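PDB 4RWZ: putative rRNA methyltransferase from Sorangium cellulosum, which probably methylates 16S ribosomal RNA of the 30S subunit, a modification that confers resistance to aminoglycoside antibiotics. Local coordinates for residues Met1-Leu5 with Leu81-Ala85; Thr33-Arg37 with Arg60-Val64; Trp12-Leu17 with Glu92-Leu97; Val39-Gly44 with Arg77-Phe82; Pro106-Ser112 with Gln141-Arg147. All blocks are in the same frame, centred on the assembly; numbering follows the deposited sequence.

Interaction 1. Residues Met1-Leu5 with Leu81-Ala85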
# COMPACT_ATOMS: atom_id res chain seq x y z
N MET A 1 6.32 -12.98 -8.78
CA MET A 1 5.25 -12.18 -8.16
C MET A 1 3.95 -12.89 -8.49
O MET A 1 3.80 -13.37 -9.62
CB MET A 1 5.23 -10.80 -8.79
CG MET A 1 4.16 -9.89 -8.20
SD MET A 1 4.28 -8.13 -8.70
CE MET A 1 3.98 -8.19 -10.45
N ILE A 2 3.00 -12.93 -7.55
CA ILE A 2 1.75 -13.65 -7.79
C ILE A 2 0.65 -12.65 -8.14
O ILE A 2 0.40 -11.70 -7.37
CB ILE A 2 1.34 -14.47 -6.55
CG1 ILE A 2 2.42 -15.51 -6.14
CG2 ILE A 2 -0.02 -15.15 -6.82
CD1 ILE A 2 2.88 -16.45 -7.26
N VAL A 3 0.04 -12.81 -9.31
CA VAL A 3 -1.02 -11.91 -9.78
C VAL A 3 -2.36 -12.65 -9.77
O VAL A 3 -2.44 -13.82 -10.20
CB VAL A 3 -0.70 -11.41 -11.19
CG1 VAL A 3 -1.89 -10.65 -11.81
CG2 VAL A 3 0.54 -10.47 -11.11
N GLN A 4 -3.40 -11.99 -9.24
CA GLN A 4 -4.71 -12.59 -9.15
C GLN A 4 -5.47 -12.24 -10.41
O GLN A 4 -5.52 -11.06 -10.78
CB GLN A 4 -5.46 -12.11 -7.89
CG GLN A 4 -6.71 -12.97 -7.57
CD GLN A 4 -6.30 -14.37 -7.02
OE1 GLN A 4 -5.22 -14.54 -6.45
NE2 GLN A 4 -7.14 -15.36 -7.23
N LEU A 5 -6.05 -13.24 -11.08
CA LEU A 5 -6.91 -12.99 -12.23
C LEU A 5 -8.20 -13.79 -12.07
O LEU A 5 -8.25 -14.96 -12.50
CB LEU A 5 -6.24 -13.42 -13.55
CG LEU A 5 -4.98 -12.69 -14.03
CD1 LEU A 5 -4.47 -13.34 -15.32
CD2 LEU A 5 -5.19 -11.18 -14.24
N LEU A 81 -3.83 -3.67 -11.57
CA LEU A 81 -3.24 -4.99 -11.34
C LEU A 81 -3.46 -5.38 -9.89
O LEU A 81 -3.36 -4.52 -9.00
CB LEU A 81 -1.72 -4.95 -11.59
CG LEU A 81 -1.01 -6.32 -11.56
CD1 LEU A 81 -1.50 -7.15 -12.76
CD2 LEU A 81 0.51 -6.04 -11.62
N PHE A 82 -3.71 -6.67 -9.64
CA PHE A 82 -3.91 -7.20 -8.27
C PHE A 82 -2.91 -8.29 -7.93
O PHE A 82 -2.80 -9.24 -8.69
CB PHE A 82 -5.36 -7.67 -8.12
CG PHE A 82 -6.29 -6.49 -8.29
CD1 PHE A 82 -6.52 -5.63 -7.22
CD2 PHE A 82 -6.79 -6.20 -9.53
CE1 PHE A 82 -7.29 -4.48 -7.41
CE2 PHE A 82 -7.56 -5.04 -9.74
CZ PHE A 82 -7.83 -4.21 -8.65
N VAL A 83 -2.19 -8.12 -6.83
CA VAL A 83 -1.02 -8.91 -6.47
C VAL A 83 -1.22 -9.55 -5.10
O VAL A 83 -1.70 -8.90 -4.17
CB VAL A 83 0.23 -7.98 -6.44
CG1 VAL A 83 1.46 -8.68 -5.81
CG2 VAL A 83 0.50 -7.52 -7.90
N VAL A 84 -0.88 -10.82 -4.98
CA VAL A 84 -1.06 -11.48 -3.71
C VAL A 84 0.26 -11.49 -2.92
O VAL A 84 1.24 -12.15 -3.31
CB VAL A 84 -1.51 -12.99 -3.92
CG1 VAL A 84 -1.77 -13.61 -2.60
CG2 VAL A 84 -2.77 -13.01 -4.80
N ALA A 85 0.27 -10.77 -1.79
CA ALA A 85 1.48 -10.70 -0.95
C ALA A 85 1.12 -10.12 0.42
O ALA A 85 0.15 -9.38 0.57
CB ALA A 85 2.57 -9.85 -1.60
O HOH W 1 3.41 -11.76 -5.05
O HOH W 2 -4.75 -8.49 -11.72

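Interaction 2. Residues Thr33-Arg37 with Arg60-Val64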
# COMPACT_ATOMS: atom_id res chain seq x y z
N THR A 33 -5.20 -4.08 0.10
CA THR A 33 -6.30 -3.44 -0.67
C THR A 33 -7.69 -4.09 -0.43
O THR A 33 -8.74 -3.57 -0.88
CB THR A 33 -5.90 -3.47 -2.16
OG1 THR A 33 -6.71 -2.57 -2.91
CG2 THR A 33 -6.15 -4.87 -2.71
N GLY A 34 -7.72 -5.24 0.25
CA GLY A 34 -9.00 -5.88 0.51
C GLY A 34 -9.71 -6.31 -0.77
O GLY A 34 -9.15 -7.02 -1.59
N ASP A 35 -10.92 -5.83 -0.99
CA ASP A 35 -11.65 -6.15 -2.24
C ASP A 35 -11.11 -5.43 -3.47
O ASP A 35 -11.50 -5.73 -4.61
CB ASP A 35 -13.17 -6.00 -2.12
CG ASP A 35 -13.65 -4.56 -1.91
OD1 ASP A 35 -12.87 -3.59 -2.05
OD2 ASP A 35 -14.91 -4.45 -1.70
N GLY A 36 -10.20 -4.47 -3.22
CA GLY A 36 -9.49 -3.79 -4.31
C GLY A 36 -10.23 -2.69 -5.03
O GLY A 36 -9.78 -2.20 -6.08
N ARG A 37 -11.40 -2.34 -4.52
CA ARG A 37 -12.22 -1.37 -5.20
C ARG A 37 -11.56 0.00 -5.24
O ARG A 37 -11.75 0.75 -6.23
CB ARG A 37 -13.62 -1.29 -4.57
CG ARG A 37 -14.45 -2.50 -4.96
CD ARG A 37 -15.87 -2.39 -4.41
NE ARG A 37 -16.57 -3.64 -4.82
CZ ARG A 37 -17.88 -3.81 -4.68
NH1 ARG A 37 -18.62 -2.84 -4.17
NH2 ARG A 37 -18.45 -4.95 -5.06
N ARG A 60 -9.84 -12.39 -1.86
CA ARG A 60 -10.53 -11.12 -1.63
C ARG A 60 -10.59 -10.29 -2.90
O ARG A 60 -11.49 -9.43 -3.03
CB ARG A 60 -9.77 -10.24 -0.57
CG ARG A 60 -9.89 -10.85 0.85
CD ARG A 60 -9.19 -9.95 1.90
NE ARG A 60 -9.26 -10.55 3.25
CZ ARG A 60 -8.21 -10.77 4.05
NH1 ARG A 60 -6.98 -10.54 3.62
NH2 ARG A 60 -8.38 -11.31 5.26
N MET A 61 -9.60 -10.49 -3.78
CA MET A 61 -9.46 -9.67 -5.01
C MET A 61 -10.01 -10.41 -6.24
O MET A 61 -9.87 -9.95 -7.35
CB MET A 61 -7.97 -9.36 -5.27
CG MET A 61 -7.38 -8.55 -4.14
SD MET A 61 -5.62 -8.18 -4.35
CE MET A 61 -4.96 -9.85 -4.21
N ARG A 62 -10.65 -11.55 -6.03
CA ARG A 62 -11.12 -12.38 -7.17
C ARG A 62 -12.02 -11.54 -8.08
O ARG A 62 -11.85 -11.50 -9.30
CB ARG A 62 -11.91 -13.58 -6.67
CG ARG A 62 -12.57 -14.35 -7.85
CD ARG A 62 -13.72 -15.26 -7.39
NE ARG A 62 -14.83 -14.49 -6.82
CZ ARG A 62 -15.68 -13.74 -7.54
NH1 ARG A 62 -15.56 -13.61 -8.87
NH2 ARG A 62 -16.66 -13.10 -6.92
N GLU A 63 -12.99 -10.90 -7.45
CA GLU A 63 -14.02 -10.21 -8.23
C GLU A 63 -13.49 -9.03 -9.03
O GLU A 63 -13.75 -8.85 -10.26
CB GLU A 63 -15.16 -9.76 -7.31
CG GLU A 63 -16.15 -8.86 -8.07
CD GLU A 63 -17.29 -8.31 -7.17
OE1 GLU A 63 -17.51 -8.81 -6.04
OE2 GLU A 63 -17.95 -7.35 -7.60
N VAL A 64 -12.81 -8.15 -8.31
CA VAL A 64 -12.27 -6.97 -8.96
C VAL A 64 -11.21 -7.31 -9.99
O VAL A 64 -11.14 -6.62 -11.01
CB VAL A 64 -11.65 -5.94 -7.92
CG1 VAL A 64 -10.37 -6.49 -7.31
CG2 VAL A 64 -11.33 -4.64 -8.63
O HOH W 3 -12.79 -8.04 -5.33

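Interaction 3. Residues Trp12-Leu17 with Glu92-Leu97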
# COMPACT_ATOMS: atom_id res chain seq x y z
N TRP A 12 4.19 -13.67 -12.48
CA TRP A 12 4.76 -12.67 -13.40
C TRP A 12 6.21 -12.47 -13.05
O TRP A 12 6.58 -12.72 -11.91
CB TRP A 12 4.09 -11.30 -13.26
CG TRP A 12 2.76 -11.16 -13.93
CD1 TRP A 12 1.88 -12.15 -14.22
CD2 TRP A 12 2.19 -9.94 -14.40
NE1 TRP A 12 0.77 -11.61 -14.84
CE2 TRP A 12 0.94 -10.26 -14.97
CE3 TRP A 12 2.61 -8.61 -14.40
CZ2 TRP A 12 0.11 -9.29 -15.52
CZ3 TRP A 12 1.77 -7.65 -14.94
CH2 TRP A 12 0.53 -8.00 -15.50
N THR A 13 7.01 -12.03 -14.03
CA THR A 13 8.40 -11.63 -13.80
C THR A 13 8.45 -10.12 -13.80
O THR A 13 7.46 -9.47 -14.13
CB THR A 13 9.36 -12.13 -14.91
OG1 THR A 13 8.95 -11.58 -16.17
CG2 THR A 13 9.33 -13.64 -15.01
N ARG A 14 9.60 -9.55 -13.44
CA ARG A 14 9.76 -8.10 -13.44
C ARG A 14 9.61 -7.58 -14.88
O ARG A 14 9.02 -6.51 -15.10
CB ARG A 14 11.10 -7.70 -12.78
CG ARG A 14 11.56 -6.23 -12.94
CD ARG A 14 10.93 -5.25 -11.93
NE ARG A 14 11.46 -3.90 -12.13
CZ ARG A 14 11.54 -2.95 -11.19
NH1 ARG A 14 11.08 -3.18 -9.95
NH2 ARG A 14 12.06 -1.77 -11.49
N ALA A 15 10.09 -8.36 -15.85
CA ALA A 15 9.99 -7.98 -17.26
C ALA A 15 8.53 -7.95 -17.74
O ALA A 15 8.17 -7.09 -18.53
CB ALA A 15 10.84 -8.92 -18.16
N ASP A 16 7.72 -8.89 -17.25
CA ASP A 16 6.27 -8.88 -17.50
C ASP A 16 5.65 -7.60 -16.98
O ASP A 16 4.88 -6.94 -17.66
CB ASP A 16 5.61 -10.04 -16.77
CG ASP A 16 5.95 -11.39 -17.35
OD1 ASP A 16 6.35 -11.43 -18.53
OD2 ASP A 16 5.83 -12.39 -16.61
N LEU A 17 6.01 -7.26 -15.75
CA LEU A 17 5.47 -6.07 -15.10
C LEU A 17 5.95 -4.84 -15.86
O LEU A 17 5.14 -3.97 -16.21
CB LEU A 17 5.91 -6.01 -13.62
CG LEU A 17 5.43 -4.77 -12.84
CD1 LEU A 17 3.88 -4.64 -12.92
CD2 LEU A 17 5.90 -4.80 -11.39
N GLU A 92 9.74 -8.60 -4.74
CA GLU A 92 10.86 -7.74 -5.14
C GLU A 92 10.59 -7.02 -6.45
O GLU A 92 11.15 -5.94 -6.67
CB GLU A 92 12.17 -8.56 -5.22
CG GLU A 92 12.07 -9.64 -6.27
CD GLU A 92 13.30 -10.53 -6.32
OE1 GLU A 92 14.18 -10.42 -5.43
OE2 GLU A 92 13.37 -11.36 -7.27
N GLU A 93 9.72 -7.58 -7.29
CA GLU A 93 9.37 -6.94 -8.56
C GLU A 93 8.75 -5.54 -8.35
O GLU A 93 8.73 -4.73 -9.28
CB GLU A 93 8.36 -7.80 -9.33
CG GLU A 93 8.94 -9.13 -9.83
CD GLU A 93 8.84 -10.23 -8.81
OE1 GLU A 93 8.62 -9.96 -7.62
OE2 GLU A 93 8.99 -11.41 -9.20
N LEU A 94 8.21 -5.28 -7.16
CA LEU A 94 7.58 -3.96 -6.93
C LEU A 94 8.56 -2.97 -6.34
O LEU A 94 8.25 -1.79 -6.16
CB LEU A 94 6.38 -4.09 -5.98
CG LEU A 94 5.26 -4.98 -6.45
CD1 LEU A 94 4.19 -5.01 -5.36
CD2 LEU A 94 4.69 -4.45 -7.77
N ALA A 95 9.78 -3.41 -6.07
CA ALA A 95 10.74 -2.50 -5.43
C ALA A 95 11.00 -1.22 -6.17
O ALA A 95 11.22 -1.25 -7.37
CB ALA A 95 12.09 -3.24 -5.15
N GLY A 96 10.96 -0.10 -5.44
CA GLY A 96 11.29 1.19 -5.99
C GLY A 96 10.32 1.72 -7.03
O GLY A 96 10.65 2.68 -7.70
N LEU A 97 9.13 1.15 -7.17
CA LEU A 97 8.23 1.61 -8.23
C LEU A 97 7.26 2.73 -7.89
O LEU A 97 6.89 3.50 -8.80
CB LEU A 97 7.37 0.45 -8.78
CG LEU A 97 8.04 -0.69 -9.52
CD1 LEU A 97 6.90 -1.61 -10.02
CD2 LEU A 97 8.90 -0.20 -10.67

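Interaction 4. Residues Val39-Gly44 with Arg77-Phe82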
# COMPACT_ATOMS: atom_id res chain seq x y z
N VAL A 39 -8.51 0.54 -5.84
CA VAL A 39 -7.60 0.45 -7.00
C VAL A 39 -8.35 0.49 -8.29
O VAL A 39 -7.95 1.17 -9.25
CB VAL A 39 -6.67 -0.78 -6.88
CG1 VAL A 39 -5.95 -1.11 -8.18
CG2 VAL A 39 -5.63 -0.53 -5.74
N TYR A 40 -9.46 -0.23 -8.36
CA TYR A 40 -10.29 -0.12 -9.55
C TYR A 40 -10.75 1.32 -9.86
O TYR A 40 -10.65 1.81 -11.00
CB TYR A 40 -11.53 -1.04 -9.41
CG TYR A 40 -12.34 -1.11 -10.69
CD1 TYR A 40 -12.00 -2.00 -11.73
CD2 TYR A 40 -13.43 -0.30 -10.88
CE1 TYR A 40 -12.74 -2.07 -12.92
CE2 TYR A 40 -14.19 -0.36 -12.08
CZ TYR A 40 -13.83 -1.25 -13.08
OH TYR A 40 -14.57 -1.26 -14.24
N ARG A 41 -11.28 1.99 -8.86
CA ARG A 41 -11.70 3.38 -9.05
C ARG A 41 -10.54 4.28 -9.40
O ARG A 41 -10.68 5.18 -10.26
CB ARG A 41 -12.35 3.90 -7.76
CG ARG A 41 -13.71 3.26 -7.49
CD ARG A 41 -14.49 4.02 -6.36
NE ARG A 41 -13.78 3.88 -5.05
CZ ARG A 41 -14.04 2.87 -4.19
NH1 ARG A 41 -15.01 2.01 -4.42
NH2 ARG A 41 -13.41 2.81 -3.07
N SER A 42 -9.41 4.08 -8.74
CA SER A 42 -8.25 4.96 -9.03
C SER A 42 -7.78 4.78 -10.46
O SER A 42 -7.40 5.75 -11.16
CB SER A 42 -7.08 4.70 -8.06
OG SER A 42 -7.43 5.00 -6.70
N ALA A 43 -7.85 3.54 -10.97
CA ALA A 43 -7.44 3.29 -12.34
C ALA A 43 -8.37 4.00 -13.31
O ALA A 43 -7.93 4.50 -14.38
CB ALA A 43 -7.37 1.73 -12.62
N GLY A 44 -9.66 4.08 -12.99
CA GLY A 44 -10.57 4.79 -13.88
C GLY A 44 -10.31 6.30 -13.83
O GLY A 44 -10.28 6.97 -14.87
N ARG A 77 -9.93 -2.49 -16.92
CA ARG A 77 -9.02 -1.34 -16.74
C ARG A 77 -7.63 -1.88 -16.83
O ARG A 77 -7.15 -2.51 -15.89
CB ARG A 77 -9.28 -0.62 -15.40
CG ARG A 77 -10.65 0.10 -15.55
CD ARG A 77 -11.02 1.05 -14.50
NE ARG A 77 -12.34 1.56 -14.85
CZ ARG A 77 -13.12 2.25 -14.02
NH1 ARG A 77 -12.71 2.56 -12.79
NH2 ARG A 77 -14.33 2.65 -14.45
N PRO A 78 -6.97 -1.63 -17.97
CA PRO A 78 -5.68 -2.28 -18.21
C PRO A 78 -4.61 -1.64 -17.35
O PRO A 78 -3.52 -2.18 -17.31
CB PRO A 78 -5.40 -2.03 -19.71
CG PRO A 78 -6.25 -0.80 -20.04
CD PRO A 78 -7.46 -0.86 -19.13
N ASN A 79 -4.90 -0.53 -16.68
CA ASN A 79 -3.91 0.03 -15.78
C ASN A 79 -4.14 -0.38 -14.32
O ASN A 79 -3.65 0.30 -13.42
CB ASN A 79 -3.87 1.54 -15.88
CG ASN A 79 -5.22 2.19 -15.60
OD1 ASN A 79 -6.28 1.60 -15.91
ND2 ASN A 79 -5.19 3.43 -15.08
N ALA A 80 -4.91 -1.44 -14.11
CA ALA A 80 -5.05 -1.98 -12.76
C ALA A 80 -4.44 -3.37 -12.70
O ALA A 80 -4.56 -4.15 -13.65
CB ALA A 80 -6.51 -2.04 -12.34
N LEU A 81 -3.83 -3.67 -11.57
CA LEU A 81 -3.24 -4.99 -11.34
C LEU A 81 -3.46 -5.38 -9.89
O LEU A 81 -3.36 -4.52 -9.00
CB LEU A 81 -1.72 -4.95 -11.59
CG LEU A 81 -1.01 -6.32 -11.56
CD1 LEU A 81 -1.50 -7.15 -12.76
CD2 LEU A 81 0.51 -6.04 -11.62
N PHE A 82 -3.71 -6.67 -9.64
CA PHE A 82 -3.91 -7.20 -8.27
C PHE A 82 -2.91 -8.29 -7.93
O PHE A 82 -2.80 -9.24 -8.69
CB PHE A 82 -5.36 -7.67 -8.12
CG PHE A 82 -6.29 -6.49 -8.29
CD1 PHE A 82 -6.52 -5.63 -7.22
CD2 PHE A 82 -6.79 -6.20 -9.53
CE1 PHE A 82 -7.29 -4.48 -7.41
CE2 PHE A 82 -7.56 -5.04 -9.74
CZ PHE A 82 -7.83 -4.21 -8.65

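Interaction 5. Residues Pro106-Ser112 with Gln141-Arg147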
# COMPACT_ATOMS: atom_id res chain seq x y z
N PRO A 106 -5.67 0.33 7.57
CA PRO A 106 -4.98 -0.94 7.87
C PRO A 106 -5.53 -1.58 9.15
O PRO A 106 -5.93 -0.87 10.07
CB PRO A 106 -3.51 -0.48 8.14
CG PRO A 106 -3.65 0.97 8.57
CD PRO A 106 -4.78 1.49 7.64
N TRP A 107 -5.55 -2.89 9.23
CA TRP A 107 -5.98 -3.57 10.45
C TRP A 107 -4.99 -3.27 11.61
O TRP A 107 -3.91 -2.73 11.38
CB TRP A 107 -6.01 -5.06 10.20
CG TRP A 107 -7.22 -5.50 9.40
CD1 TRP A 107 -8.23 -4.72 8.92
CD2 TRP A 107 -7.50 -6.84 9.01
NE1 TRP A 107 -9.16 -5.53 8.25
CE2 TRP A 107 -8.72 -6.83 8.31
CE3 TRP A 107 -6.83 -8.05 9.22
CZ2 TRP A 107 -9.30 -8.02 7.79
CZ3 TRP A 107 -7.41 -9.21 8.71
CH2 TRP A 107 -8.63 -9.18 8.01
N ALA A 108 -5.36 -3.67 12.82
CA ALA A 108 -4.63 -3.19 14.02
C ALA A 108 -3.13 -3.45 14.01
O ALA A 108 -2.33 -2.65 14.51
CB ALA A 108 -5.25 -3.78 15.26
N SER A 109 -2.75 -4.61 13.48
CA SER A 109 -1.33 -4.98 13.51
C SER A 109 -0.47 -4.02 12.69
O SER A 109 0.59 -3.60 13.13
CB SER A 109 -1.15 -6.39 13.00
OG SER A 109 -1.37 -7.26 14.09
N LEU A 110 -0.97 -3.67 11.50
CA LEU A 110 -0.27 -2.76 10.60
C LEU A 110 -0.42 -1.35 11.04
O LEU A 110 0.51 -0.55 10.89
CB LEU A 110 -0.79 -2.89 9.18
CG LEU A 110 -0.15 -2.01 8.08
CD1 LEU A 110 1.40 -2.06 8.19
CD2 LEU A 110 -0.60 -2.56 6.73
N LEU A 111 -1.58 -1.01 11.58
CA LEU A 111 -1.79 0.28 12.22
C LEU A 111 -0.75 0.48 13.30
O LEU A 111 -0.11 1.54 13.39
CB LEU A 111 -3.19 0.34 12.85
CG LEU A 111 -3.54 1.54 13.73
CD1 LEU A 111 -3.45 2.84 12.93
CD2 LEU A 111 -4.96 1.39 14.33
N SER A 112 -0.60 -0.52 14.15
CA SER A 112 0.42 -0.39 15.21
C SER A 112 1.82 -0.18 14.67
O SER A 112 2.60 0.60 15.20
CB SER A 112 0.45 -1.63 16.10
OG SER A 112 -0.83 -1.80 16.65
N GLN A 141 -8.99 3.57 14.42
CA GLN A 141 -8.85 2.53 15.43
C GLN A 141 -10.05 1.63 15.56
O GLN A 141 -10.04 0.71 16.39
CB GLN A 141 -8.54 3.17 16.79
CG GLN A 141 -7.21 3.84 16.80
CD GLN A 141 -6.78 4.21 18.17
OE1 GLN A 141 -7.34 3.74 19.16
NE2 GLN A 141 -5.78 5.08 18.25
N SER A 142 -11.03 1.81 14.71
CA SER A 142 -12.21 0.94 14.72
C SER A 142 -12.09 -0.26 13.76
O SER A 142 -13.04 -1.04 13.60
CB SER A 142 -13.50 1.73 14.47
OG SER A 142 -13.63 2.20 13.13
N VAL A 143 -10.91 -0.43 13.15
CA VAL A 143 -10.65 -1.56 12.26
C VAL A 143 -10.62 -2.90 13.05
O VAL A 143 -10.49 -2.92 14.28
CB VAL A 143 -9.31 -1.36 11.47
CG1 VAL A 143 -9.40 -0.15 10.56
CG2 VAL A 143 -8.10 -1.20 12.43
N PHE A 144 -10.68 -4.00 12.31
CA PHE A 144 -10.57 -5.33 12.85
C PHE A 144 -9.23 -5.46 13.57
O PHE A 144 -8.17 -5.06 13.05
CB PHE A 144 -10.62 -6.35 11.71
CG PHE A 144 -10.43 -7.76 12.19
CD1 PHE A 144 -11.34 -8.32 13.08
CD2 PHE A 144 -9.34 -8.49 11.79
CE1 PHE A 144 -11.16 -9.61 13.54
CE2 PHE A 144 -9.15 -9.77 12.26
CZ PHE A 144 -10.06 -10.32 13.14
N ASP A 145 -9.25 -6.06 14.76
CA ASP A 145 -7.99 -6.28 15.51
C ASP A 145 -7.43 -7.69 15.24
O ASP A 145 -7.97 -8.66 15.74
CB ASP A 145 -8.26 -6.07 17.00
CG ASP A 145 -6.97 -5.91 17.82
OD1 ASP A 145 -5.90 -6.31 17.33
OD2 ASP A 145 -7.03 -5.36 18.94
N ASP A 146 -6.38 -7.80 14.42
CA ASP A 146 -5.80 -9.07 14.06
C ASP A 146 -4.62 -9.44 14.97
O ASP A 146 -3.94 -10.44 14.73
CB ASP A 146 -5.33 -9.05 12.61
CG ASP A 146 -4.37 -7.89 12.30
OD1 ASP A 146 -4.31 -6.93 13.10
OD2 ASP A 146 -3.81 -7.88 11.18
N ARG A 147 -4.38 -8.63 15.99
CA ARG A 147 -3.22 -8.85 16.88
C ARG A 147 -3.41 -10.01 17.82
O ARG A 147 -4.52 -10.31 18.19
CB ARG A 147 -2.91 -7.60 17.72
CG ARG A 147 -2.45 -6.35 16.91
CD ARG A 147 -2.35 -5.11 17.77
NE ARG A 147 -3.65 -4.83 18.38
CZ ARG A 147 -3.86 -3.88 19.29
NH1 ARG A 147 -2.84 -3.15 19.72
NH2 ARG A 147 -5.07 -3.70 19.79
O HOH W 4 -0.16 -2.99 19.20

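Interaction 1. Residues Met1-Leu5 with Leu81-Ala85
Val3 and Val83 meet as a non-hydrogen-bonded antiparallel pair, the single bridge by which the N-terminal hairpin (strands 2-5 and 8-11) attaches to strand 80-84 at the edge of the central Rossmann-like sheet. Their CA atoms are 4.5 Å apart. One direct backbone bond flanks the pair on each side, Val84 N to Ile2 O at 2.9 Å and Gln4 N to Phe82 O at 2.9 Å. The two strands are far from exactly antiparallel, at 124°, and so they diverge quickly. A water takes the place of the second bond at each end: one links Ile2 N to Val84 O, the other Phe82 N to Gln4 O.

The tight face is aliphatic. Val3 CG1, set anti to the backbone N by a chi1 of 171°, comes within 3.6 Å of Leu81 CD1, and the two side chains cross at about a right angle, with Trp12 packed on both. Met1 adds its flexible thioether chain, with CG 3.8 Å from Val83 CG1. Branched residues suit such a face because their methyls fill it close to the backbone.

The other face is looser and partly open to solvent. Ile2 CG2 lies 3.9 Å from Val84 CB, while Gln4, bent at chi2, gives its NE2 to Gly6 O, leaving its OE1 3.3 Å from Val84 CG2.

Interaction 2. Residues Thr33-Arg37 with Arg60-Val64
Thr33 and Gly34 touch Met61 and Arg60 where the glycine-rich loop after strand 26-31, at the position of the first conserved motif of class I methyltransferases, meets the start of helix 62-68. In relatives this loop borders the S-adenosylmethionine pocket.

Apolar and backbone contacts do most of the joining. Met61 SD lies 3.7 Å from Thr33 CG2, the two side chains crossing at about a right angle, and Gly34 O rests 3.5 Å from Met61 CG. Val64 is pressed hard against the loop, its CG1 3.0 Å from Asp35 O. Gly36, with no side chain, leaves room for that methyl. A CA-H...O contact joins Asp35 CA to Arg60 O at 3.4 Å.

Two turns shape the loop itself. A type II' turn runs from Thr33 to Gly36, and the positive phi of Gly34 (64°) is easy for glycine. Asp35 OD1 accepts from Arg37 N in an Asx turn at the start of helix 37-45. Between the two segments, a water accepts from Val64 N and lies close to Asp35 O and Arg60 O.

Charges meet on the outside. Glu63, which also pairs with Arg67, receives the extended Arg37 obliquely; its OE2 lies at the guanidinium edge, 3.5 Å from Arg37 NH2.

Interaction 3. Residues Trp12-Leu17 with Glu92-Leu97
A capped helix start meets a 3-10 turn here: Arg14, in the first turn of helix 14-21, reaches across to the carbonyls of Glu93 and Ala95. Its chain bends at chi2 (83°), which turns the guanidinium toward the carbonyls of the turn, and NH1 serves both acceptors. The bond from Arg14 NH1 to Ala95 O (3.2 Å) is nearly straight and lies in both the guanidinium and carbonyl planes, on a lone pair. The one to Glu93 O (2.9 Å) is more bent, with the donor above the carbonyl plane. Leu97 CD2 covers one guanidinium face, 3.6 Å from Arg14 NH2, and Arg14 NE pairs with Glu18.

Next to the arginine, Leu17 and Leu97 meet tip to tip, CD2 to CD1 at 3.6 Å, and Leu94 CD2 is 3.8 Å from Leu17 CD2. Glu93 packs its CG 3.9 Å from Arg14 CB and turns its carboxylate to Met1 N. Gly96 provides the positive phi of the type II turn leading to strand 98-104, while Thr13 and Asp16 complete a classic capping box.

Interaction 4. Residues Val39-Gly44 with Arg77-Phe82
With CG anti to the backbone N (chi1 -172°), Tyr40 swings its ring off the side of helix 37-45 to meet Arg77, whose chain runs extended from CG to NE and lays its guanidinium flat on that ring. The two centres are 4.0 Å apart and the planes 14° from parallel, a flat guanidinium-ring stack in which Tyr40 CE2 sits over the middle of the guanidinium. Gly44 CA covers the opposite face, 3.3 Å from Arg77 NH1; a bare glycine can come this close. Held flat between them, Arg77 NH1 donates to Tyr40 O at 2.8 Å, from the face of that carbonyl opposite the helical donor Gly44 N. Tyr40 OH is bonded to Gly75 O, which fixes the ring further.

Asn79 directs its ND2 to Ala43 O at 3.0 Å, with that oxygen in the amide plane, and the same nitrogen serves Thr49 O. Small residues let helix and strand approach: Ala43 CB is 3.9 Å from Ala80 CB. Farther along, Val39 CG1 presses 3.7 Å from Phe82 CZ, filling the bulkier end. Helix 37-45 is the crossover between parallel strands 26-31 and 49-55, and it also packs nearly antiparallel (161°) on neighbouring edge strand 80-84, as in a Rossmann-like sheet.

Interaction 5. Residues Pro106-Ser112 with Gln141-Arg147
Trp107, Ala108 and Val143 give up the most surface where the loop after strand 98-104, in the place of motif IV of class I methyltransferases, enters helix 108-115 and meets the loop after strand 133-139. Trp107 receives Phe144 over one indole face: the pair is T-shaped, with the phenyl edge toward the indole and centroids 4.8 Å apart, and Phe144 CB makes a CH-pi contact over the five-membered ring. Asp146 OD2 comes up at the indole edge, 3.6 Å from Trp107 CE3.

Ala108 is small enough to fit against the opposing loop. Its N donates to Phe144 O at 3.1 Å, and its CB lies 3.3 Å from Asp145 OD1. That carboxylate is gripped side-on by Arg147, with NE on OD1 and NH2 on OD2, and OD1 also accepts Arg147 N in an Asx turn.

Val143 wedges in from the other end, CG2 3.2 Å from Pro106 O, with Leu111 beyond.

Asp146 CG stands between its own N and carbonyl carbon (chi1 54°), which brings OD1 to Ser109 N at 2.8 Å through the syn lone pair. Two acceptors of the facing loop thus meet N-H groups of the first helical turn, where the helix dipole would favour a negative partner such as Asp146.

Overall arrangement
All five contacts lie in one Rossmann-like methyltransferase domain. Interactions 1 and 4 share Leu81 and Phe82 on edge strand 80-84, with centres 13 Å apart, and interaction 2 packs against both: Phe82 touches Val64 and Met61, and Val64 also touches Tyr40. Interaction 3 joins this group through Trp12, which covers Leu81 and Val3, and through the Met1 N to Glu93 OE2 bond. Along the chain, interaction 2 is nested within interactions 1 and 3, while interaction 5 follows all of them. It lies about 19 Å from interaction 2, centre to centre, touching it where Arg60 NH2 meets Trp107. The loops of interactions 2 and 5 leave parallel neighbouring strands, 26-31 and 98-104, consistent with shaping the cofactor and RNA-binding side.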